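Local coordinates for uncharacterized protein (Bacteroides caccae, PDB 4L7A) that is of unknown function but is probably a zinc-dependent metallopeptidase that hydrolyses peptide bonds, at residues 166-171 against 196-201; 142-147 against 188-193; 72-77 against 84-89. All coordinates share one frame; numbering follows the deposited sequence.

Contact 1 of 3, residues 166-171 against 196-201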
# COMPACT_ATOMS: atom_id res chain seq x y z
N GLY A 166 9.71 -24.60 -8.35
CA GLY A 166 10.72 -24.83 -9.36
C GLY A 166 11.15 -23.54 -10.01
O GLY A 166 12.25 -23.47 -10.50
N ASN A 167 10.34 -22.48 -9.96
CA ASN A 167 10.71 -21.24 -10.64
C ASN A 167 11.02 -20.05 -9.73
O ASN A 167 11.34 -18.98 -10.23
CB ASN A 167 9.60 -20.86 -11.62
CG ASN A 167 9.58 -21.77 -12.80
OD1 ASN A 167 10.60 -22.23 -13.21
ND2 ASN A 167 8.42 -22.08 -13.33
N TYR A 168 10.94 -20.25 -8.41
CA TYR A 168 11.26 -19.20 -7.47
C TYR A 168 12.77 -18.98 -7.38
O TYR A 168 13.53 -19.89 -7.53
CB TYR A 168 10.70 -19.53 -6.08
CG TYR A 168 9.18 -19.36 -6.00
CD1 TYR A 168 8.62 -18.10 -5.97
CD2 TYR A 168 8.33 -20.44 -6.03
CE1 TYR A 168 7.27 -17.91 -5.91
CE2 TYR A 168 6.91 -20.27 -5.98
CZ TYR A 168 6.41 -18.99 -5.93
OH TYR A 168 5.07 -18.77 -5.87
N THR A 169 13.19 -17.75 -7.11
CA THR A 169 14.61 -17.45 -6.85
C THR A 169 14.70 -16.64 -5.56
O THR A 169 14.69 -15.41 -5.61
CB THR A 169 15.28 -16.74 -8.04
OG1 THR A 169 14.56 -15.54 -8.37
CG2 THR A 169 15.31 -17.67 -9.25
N PRO A 170 14.69 -17.32 -4.39
CA PRO A 170 14.63 -16.60 -3.10
C PRO A 170 15.81 -15.64 -2.97
O PRO A 170 15.64 -14.58 -2.47
CB PRO A 170 14.70 -17.70 -2.03
CG PRO A 170 14.45 -19.02 -2.75
CD PRO A 170 14.64 -18.79 -4.24
N THR A 171 16.97 -16.01 -3.46
CA THR A 171 18.08 -15.10 -3.65
C THR A 171 18.26 -14.88 -5.14
O THR A 171 18.24 -15.84 -5.89
CB THR A 171 19.38 -15.68 -3.05
OG1 THR A 171 19.22 -15.78 -1.63
CG2 THR A 171 20.57 -14.71 -3.33
N SER A 196 5.33 -16.70 -0.40
CA SER A 196 4.63 -15.71 0.49
C SER A 196 4.68 -14.27 -0.10
O SER A 196 3.74 -13.50 0.03
CB SER A 196 5.25 -15.72 1.89
OG SER A 196 6.60 -15.31 1.74
N GLU A 197 5.76 -13.93 -0.79
CA GLU A 197 5.81 -12.64 -1.50
C GLU A 197 4.98 -12.63 -2.79
O GLU A 197 4.37 -11.59 -3.14
CB GLU A 197 7.25 -12.15 -1.71
CG GLU A 197 7.76 -11.40 -0.47
CD GLU A 197 7.88 -12.30 0.70
OE1 GLU A 197 8.75 -13.20 0.62
OE2 GLU A 197 7.05 -12.17 1.65
N ASP A 198 4.91 -13.77 -3.46
CA ASP A 198 4.14 -13.96 -4.68
C ASP A 198 2.66 -13.64 -4.41
O ASP A 198 2.07 -12.78 -5.05
CB ASP A 198 4.34 -15.40 -5.20
CG ASP A 198 3.67 -15.69 -6.52
OD1 ASP A 198 2.79 -14.95 -6.99
OD2 ASP A 198 4.07 -16.71 -7.13
N ILE A 199 2.07 -14.26 -3.43
CA ILE A 199 0.70 -14.00 -3.18
C ILE A 199 0.44 -12.54 -2.67
O ILE A 199 -0.57 -11.93 -3.06
CB ILE A 199 0.09 -15.07 -2.29
CG1 ILE A 199 -1.41 -14.83 -2.22
CG2 ILE A 199 0.77 -15.16 -0.90
CD1 ILE A 199 -2.16 -15.92 -1.48
N ALA A 200 1.35 -11.95 -1.88
CA ALA A 200 1.19 -10.56 -1.48
C ALA A 200 1.26 -9.62 -2.71
O ALA A 200 0.51 -8.65 -2.78
CB ALA A 200 2.25 -10.12 -0.43
N GLU A 201 2.11 -9.96 -3.69
CA GLU A 201 2.25 -9.18 -4.92
C GLU A 201 1.06 -9.32 -5.83
O GLU A 201 0.62 -8.32 -6.42
CB GLU A 201 3.50 -9.58 -5.68
CG GLU A 201 4.84 -9.08 -5.05
CD GLU A 201 5.00 -7.56 -5.22
OE1 GLU A 201 5.49 -7.17 -6.30
OE2 GLU A 201 4.60 -6.78 -4.31

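Contact 2 of 3, residues 142-147 against 188-193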
# COMPACT_ATOMS: atom_id res chain seq x y z
N MSE A 142 2.05 -0.69 0.42
CA MSE A 142 1.13 -0.78 1.54
C MSE A 142 0.17 -1.97 1.44
O MSE A 142 0.10 -2.76 2.36
CB MSE A 142 0.36 0.53 1.75
CG MSE A 142 1.28 1.64 2.29
SE MSE A 142 0.47 3.42 2.14
CE MSE A 142 -0.40 3.39 3.90
N HIS A 143 -0.56 -2.07 0.32
CA HIS A 143 -1.45 -3.21 0.13
C HIS A 143 -0.70 -4.52 0.20
O HIS A 143 -1.23 -5.53 0.65
CB HIS A 143 -2.25 -3.14 -1.18
CG HIS A 143 -3.19 -1.99 -1.23
ND1 HIS A 143 -4.27 -1.88 -0.38
CD2 HIS A 143 -3.17 -0.85 -1.98
CE1 HIS A 143 -4.90 -0.74 -0.61
NE2 HIS A 143 -4.24 -0.08 -1.56
N HIS A 144 0.54 -4.53 -0.23
CA HIS A 144 1.33 -5.75 -0.17
C HIS A 144 1.48 -6.14 1.32
O HIS A 144 1.25 -7.27 1.70
CB HIS A 144 2.69 -5.58 -0.86
CG HIS A 144 3.66 -6.71 -0.60
ND1 HIS A 144 4.25 -7.42 -1.62
CD2 HIS A 144 4.16 -7.22 0.55
CE1 HIS A 144 5.06 -8.34 -1.11
NE2 HIS A 144 5.05 -8.20 0.21
N GLU A 145 1.89 -5.21 2.16
CA GLU A 145 2.12 -5.47 3.60
C GLU A 145 0.85 -5.80 4.34
O GLU A 145 0.87 -6.66 5.22
CB GLU A 145 2.78 -4.29 4.23
CG GLU A 145 4.21 -4.04 3.69
CD GLU A 145 5.19 -5.12 4.13
OE1 GLU A 145 5.11 -5.56 5.32
OE2 GLU A 145 6.00 -5.56 3.30
N PHE A 146 -0.26 -5.14 3.98
CA PHE A 146 -1.53 -5.48 4.60
C PHE A 146 -1.93 -6.90 4.26
O PHE A 146 -2.34 -7.65 5.14
CB PHE A 146 -2.62 -4.48 4.29
CG PHE A 146 -2.22 -3.06 4.54
CD1 PHE A 146 -1.25 -2.72 5.46
CD2 PHE A 146 -2.82 -2.04 3.83
CE1 PHE A 146 -0.89 -1.38 5.65
CE2 PHE A 146 -2.48 -0.72 4.04
CZ PHE A 146 -1.52 -0.40 4.93
N ALA A 147 -1.72 -7.31 3.02
CA ALA A 147 -2.01 -8.63 2.63
C ALA A 147 -1.20 -9.63 3.40
O ALA A 147 -1.71 -10.66 3.84
CB ALA A 147 -1.80 -8.82 1.11
N THR A 188 5.51 -9.63 -10.91
CA THR A 188 6.64 -8.74 -10.79
C THR A 188 7.87 -9.59 -10.52
O THR A 188 7.75 -10.74 -10.11
CB THR A 188 6.50 -7.79 -9.55
OG1 THR A 188 6.37 -8.54 -8.34
CG2 THR A 188 5.37 -6.88 -9.70
N PRO A 189 9.06 -9.03 -10.67
CA PRO A 189 10.27 -9.78 -10.27
C PRO A 189 10.23 -10.23 -8.84
O PRO A 189 10.57 -11.38 -8.54
CB PRO A 189 11.38 -8.75 -10.45
CG PRO A 189 10.90 -7.93 -11.63
CD PRO A 189 9.39 -7.80 -11.41
N TYR A 190 9.80 -9.35 -7.93
CA TYR A 190 9.71 -9.68 -6.50
C TYR A 190 8.75 -10.82 -6.17
O TYR A 190 8.99 -11.61 -5.26
CB TYR A 190 9.31 -8.42 -5.71
CG TYR A 190 9.48 -8.54 -4.24
CD1 TYR A 190 10.66 -8.97 -3.71
CD2 TYR A 190 8.52 -8.13 -3.39
CE1 TYR A 190 10.83 -9.04 -2.34
CE2 TYR A 190 8.69 -8.22 -2.00
CZ TYR A 190 9.82 -8.64 -1.51
OH TYR A 190 9.98 -8.70 -0.13
N ALA A 191 7.68 -10.94 -6.94
CA ALA A 191 6.75 -12.08 -6.81
C ALA A 191 7.41 -13.40 -7.12
O ALA A 191 7.04 -14.44 -6.55
CB ALA A 191 5.56 -11.90 -7.68
N GLY A 192 8.43 -13.37 -7.95
CA GLY A 192 9.24 -14.55 -8.23
C GLY A 192 10.29 -14.92 -7.14
O GLY A 192 11.15 -15.76 -7.38
N SER A 193 10.24 -14.31 -5.95
CA SER A 193 11.24 -14.65 -4.93
C SER A 193 10.82 -15.89 -4.09
O SER A 193 11.54 -16.89 -3.99
CB SER A 193 11.48 -13.43 -4.01
OG SER A 193 10.26 -12.91 -3.48
O HOH W 1 7.93 -8.63 1.40

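Contact 3 of 3, residues 72-77 against 84-89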
# COMPACT_ATOMS: atom_id res chain seq x y z
N CYS A 72 -8.40 6.46 0.28
CA CYS A 72 -8.02 5.51 -0.78
C CYS A 72 -7.66 4.09 -0.31
O CYS A 72 -7.64 3.14 -1.13
CB CYS A 72 -6.88 6.07 -1.57
SG CYS A 72 -7.32 7.58 -2.43
N TRP A 73 -7.39 3.94 0.96
CA TRP A 73 -7.11 2.63 1.56
C TRP A 73 -8.11 2.35 2.69
O TRP A 73 -8.99 1.47 2.54
CB TRP A 73 -5.63 2.46 1.95
CG TRP A 73 -5.44 1.58 3.12
CD1 TRP A 73 -5.92 0.31 3.31
CD2 TRP A 73 -4.77 1.94 4.30
NE1 TRP A 73 -5.62 -0.11 4.59
CE2 TRP A 73 -4.88 0.87 5.19
CE3 TRP A 73 -4.04 3.06 4.69
CZ2 TRP A 73 -4.26 0.89 6.46
CZ3 TRP A 73 -3.48 3.09 5.99
CH2 TRP A 73 -3.61 2.01 6.83
N LEU A 74 -8.06 3.13 3.78
CA LEU A 74 -8.82 2.78 4.97
C LEU A 74 -10.32 2.74 4.71
O LEU A 74 -10.95 1.76 5.00
CB LEU A 74 -8.53 3.73 6.10
CG LEU A 74 -7.19 3.59 6.79
CD1 LEU A 74 -6.91 4.82 7.63
CD2 LEU A 74 -7.14 2.38 7.67
N GLU A 75 -10.85 3.75 4.03
CA GLU A 75 -12.24 3.76 3.66
C GLU A 75 -12.63 2.77 2.58
O GLU A 75 -13.81 2.38 2.52
CB GLU A 75 -12.72 5.16 3.28
CG GLU A 75 -12.92 6.07 4.50
CD GLU A 75 -13.42 7.45 4.09
OE1 GLU A 75 -14.26 7.57 3.17
OE2 GLU A 75 -12.93 8.42 4.62
N ALA A 76 -11.67 2.33 1.77
CA ALA A 76 -11.96 1.36 0.72
C ALA A 76 -12.16 -0.02 1.32
O ALA A 76 -13.09 -0.77 1.00
CB ALA A 76 -10.83 1.36 -0.33
N TYR A 77 -11.24 -0.36 2.17
CA TYR A 77 -11.31 -1.57 2.94
C TYR A 77 -12.59 -1.59 3.79
O TYR A 77 -13.27 -2.61 3.82
CB TYR A 77 -10.07 -1.73 3.81
CG TYR A 77 -8.81 -2.24 3.11
CD1 TYR A 77 -8.57 -2.04 1.76
CD2 TYR A 77 -7.81 -2.90 3.86
CE1 TYR A 77 -7.37 -2.53 1.13
CE2 TYR A 77 -6.64 -3.34 3.29
CZ TYR A 77 -6.42 -3.17 1.92
OH TYR A 77 -5.29 -3.66 1.39
N ASP A 84 -13.97 -4.34 10.80
CA ASP A 84 -13.19 -5.42 11.41
C ASP A 84 -12.10 -5.94 10.51
O ASP A 84 -10.99 -6.22 10.95
CB ASP A 84 -14.10 -6.57 11.80
CG ASP A 84 -14.94 -6.25 13.01
OD1 ASP A 84 -14.50 -5.42 13.80
OD2 ASP A 84 -16.04 -6.78 13.16
N PHE A 85 -12.40 -6.01 9.24
CA PHE A 85 -11.38 -6.41 8.24
C PHE A 85 -10.27 -5.38 8.19
O PHE A 85 -9.06 -5.68 8.29
CB PHE A 85 -12.06 -6.55 6.87
CG PHE A 85 -11.11 -6.64 5.73
CD1 PHE A 85 -10.40 -7.80 5.51
CD2 PHE A 85 -10.97 -5.59 4.86
CE1 PHE A 85 -9.53 -7.91 4.47
CE2 PHE A 85 -10.09 -5.68 3.76
CZ PHE A 85 -9.36 -6.83 3.57
N THR A 86 -10.66 -4.11 8.06
CA THR A 86 -9.67 -3.03 7.99
C THR A 86 -8.76 -3.05 9.18
O THR A 86 -7.54 -2.98 9.03
CB THR A 86 -10.35 -1.65 7.87
OG1 THR A 86 -11.30 -1.72 6.81
CG2 THR A 86 -9.34 -0.54 7.54
N ARG A 87 -9.34 -3.20 10.37
CA ARG A 87 -8.56 -3.26 11.58
C ARG A 87 -7.65 -4.46 11.60
O ARG A 87 -6.61 -4.41 12.22
CB ARG A 87 -9.45 -3.23 12.85
CG ARG A 87 -10.09 -1.85 13.09
CD ARG A 87 -11.34 -1.90 14.00
NE ARG A 87 -10.94 -2.26 15.36
CZ ARG A 87 -10.34 -1.45 16.24
NH1 ARG A 87 -10.02 -0.18 15.94
NH2 ARG A 87 -10.05 -1.89 17.45
N ALA A 88 -8.06 -5.57 10.98
CA ALA A 88 -7.27 -6.80 11.08
C ALA A 88 -5.94 -6.73 10.35
O ALA A 88 -5.05 -7.47 10.69
CB ALA A 88 -8.06 -8.00 10.57
N CYS A 89 -5.81 -5.89 9.32
CA CYS A 89 -4.56 -5.78 8.61
C CYS A 89 -3.93 -4.39 8.64
O CYS A 89 -3.18 -4.06 7.75
CB CYS A 89 -4.74 -6.23 7.16
SG CYS A 89 -6.09 -5.51 6.26
O HOH W 2 -5.91 -2.09 6.75

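Contact 1 of 3, residues 166-171 against 196-201
The side chain of Y168 starts with CG beside the backbone N (chi1 -74°), which lays the phenol out with its hydroxyl at the carboxylate of D198, while D198 holds its CG anti to the backbone N (chi1 -176°) and reaches out to meet it. These two torsions bring the phenol to the carboxylate, and this single pair makes the contact, which buries just 88 Å² in all. Y168 OH donates a hydrogen bond to D198 OD2 at 2.6 Å. The hydroxyl meets that oxygen on the anti side and somewhat tilted from the carboxylate plane. The two side chains cross at about a right angle, with ring and carboxylate planes 62° apart. Only the edge of the ring comes close: Y168 CE1 lies 3.9 Å from D198 CB, which sits in the ring plane.

D198 is buried, and both of its oxygens have partners. OD2 also forms a salt bridge with K232, and OD1 takes a hydrogen bond from Y160 OH. With a lysine and two phenols around it, the carboxylate is probably stabilised in its charged form and has little freedom to turn about chi2.

The ring of Y168 also meets F186, a loop residue that D198 touches as well, and the next residue, T169, is joined to G192 by backbone hydrogen bonding. The loop between helix 160-163 and helix 178-181 is thus pinned to the first turn of helix 195-208, and from the same helix A200 packs against H144 of helix 131-153.

Contact 2 of 3, residues 142-147 against 188-193
H144 and Y190 extend toward each other from helix 131-153 and from the turn ahead of helix 195-208, their side chains crossing at about a right angle. Their ring planes are only 27° apart, yet the rings are slid so far along each other, with centroids 5.8 Å apart, that they hardly overlap. What touches is one carbon from each: H144 CE1 stands 3.7 Å from Y190 CE2, an oblique approach that belongs to neither face nor edge. H144 has its CG anti to the backbone N (chi1 169°), which carries the imidazole to the Y190 ring.

The polar ends converge on one water. Water 1 lies 3.1 Å from H144 NE2 and 2.6 Å from Y190 OH, in the plane of the tyrosine ring at its edge. On the other side of the imidazole, ND1 is hydrogen-bonded to E201 OE2, which fixes the rotation of the ring and the direction in which NE2 points. The carboxylate of E201 is held in turn by T188 and K140, and the tyrosine ring meets W173 edge-to-face.

The turn carrying Y190 is stiffened from within. T188 OG1 accepts from A191 N at 3.1 Å, an ST motif, and Y190 O receives both S193 N and S193 OG.

H144 and E145 open the HExxH sequence of zinc metallopeptidases. The E201 bond to ND1 is consistent with the second-shell acidic residue of thermolysin-like gluzincins, in which NE2 of this histidine coordinates zinc. E197, one helical turn before E201, probably corresponds to their glutamate ligand, and the water at NE2 probably lies near where a metal would bind.

Contact 3 of 3, residues 72-77 against 84-89
Y77 and T86 are the two residues with most surface buried by the contact, and their CA atoms are the nearest across the two helices, 5.5 Å apart. T86 OG1 presses on the root of the tyrosine, 3.2 Å from Y77 CB; its polar partners are D78 OD1 near the end of helix 59-81 and G82 O in the turn. The methyl of the same threonine goes the other way, with T86 CG2 at 3.7 Å from L74 CD2.

The ring of Y77 is filled in on three sides. F85 lies over one face, its CE2 3.6 Å from Y77 CD2, with the planes oblique at 41°. The opposite face is taken by W73, whose CD1 sits 3.5 Å above the ring centre of Y77. At the edge comes C89 SG, 3.7 Å from Y77 CE2, a sulfur-aromatic contact. Beyond the ring, the hydroxyl is hydrogen-bonded to H143 ND1. With an alanine here, H143 would probably lose its hydrogen-bond partner and a gap would open between W73 and F85.

Water 2 adds a polar bridge, accepting from W73 NE1 and donating to T86 O.

The short segments run at 137° to each other with axes 9.1 Å apart: an obliquely crossed helical hairpin, helix 59-81 turning back into helix 83-88, buried against the HExxH-bearing helix 131-153.

Starting from the N terminus, contact 3 comes first and closes a very short loop, the turn joining helix 59-81 to helix 83-88. Helix 131-153 then begins contact 2 at 142-147, which closes a loop of 40 residues at 188-193; contact 1 opens within it at 166-171 and closes one of 24 at 196-201, so the two cross. They touch chiefly through E201, with D198 and A200 packing on A191 and H144. Contact 2 also reaches contact 3, since H143 and F146 meet Y77 and W73. Helix 131-153 therefore ties the hairpin of helices 59-81 and 83-88 to helix 195-208, while contacts 1 and 3 stay about 9 Å apart at their nearest atoms.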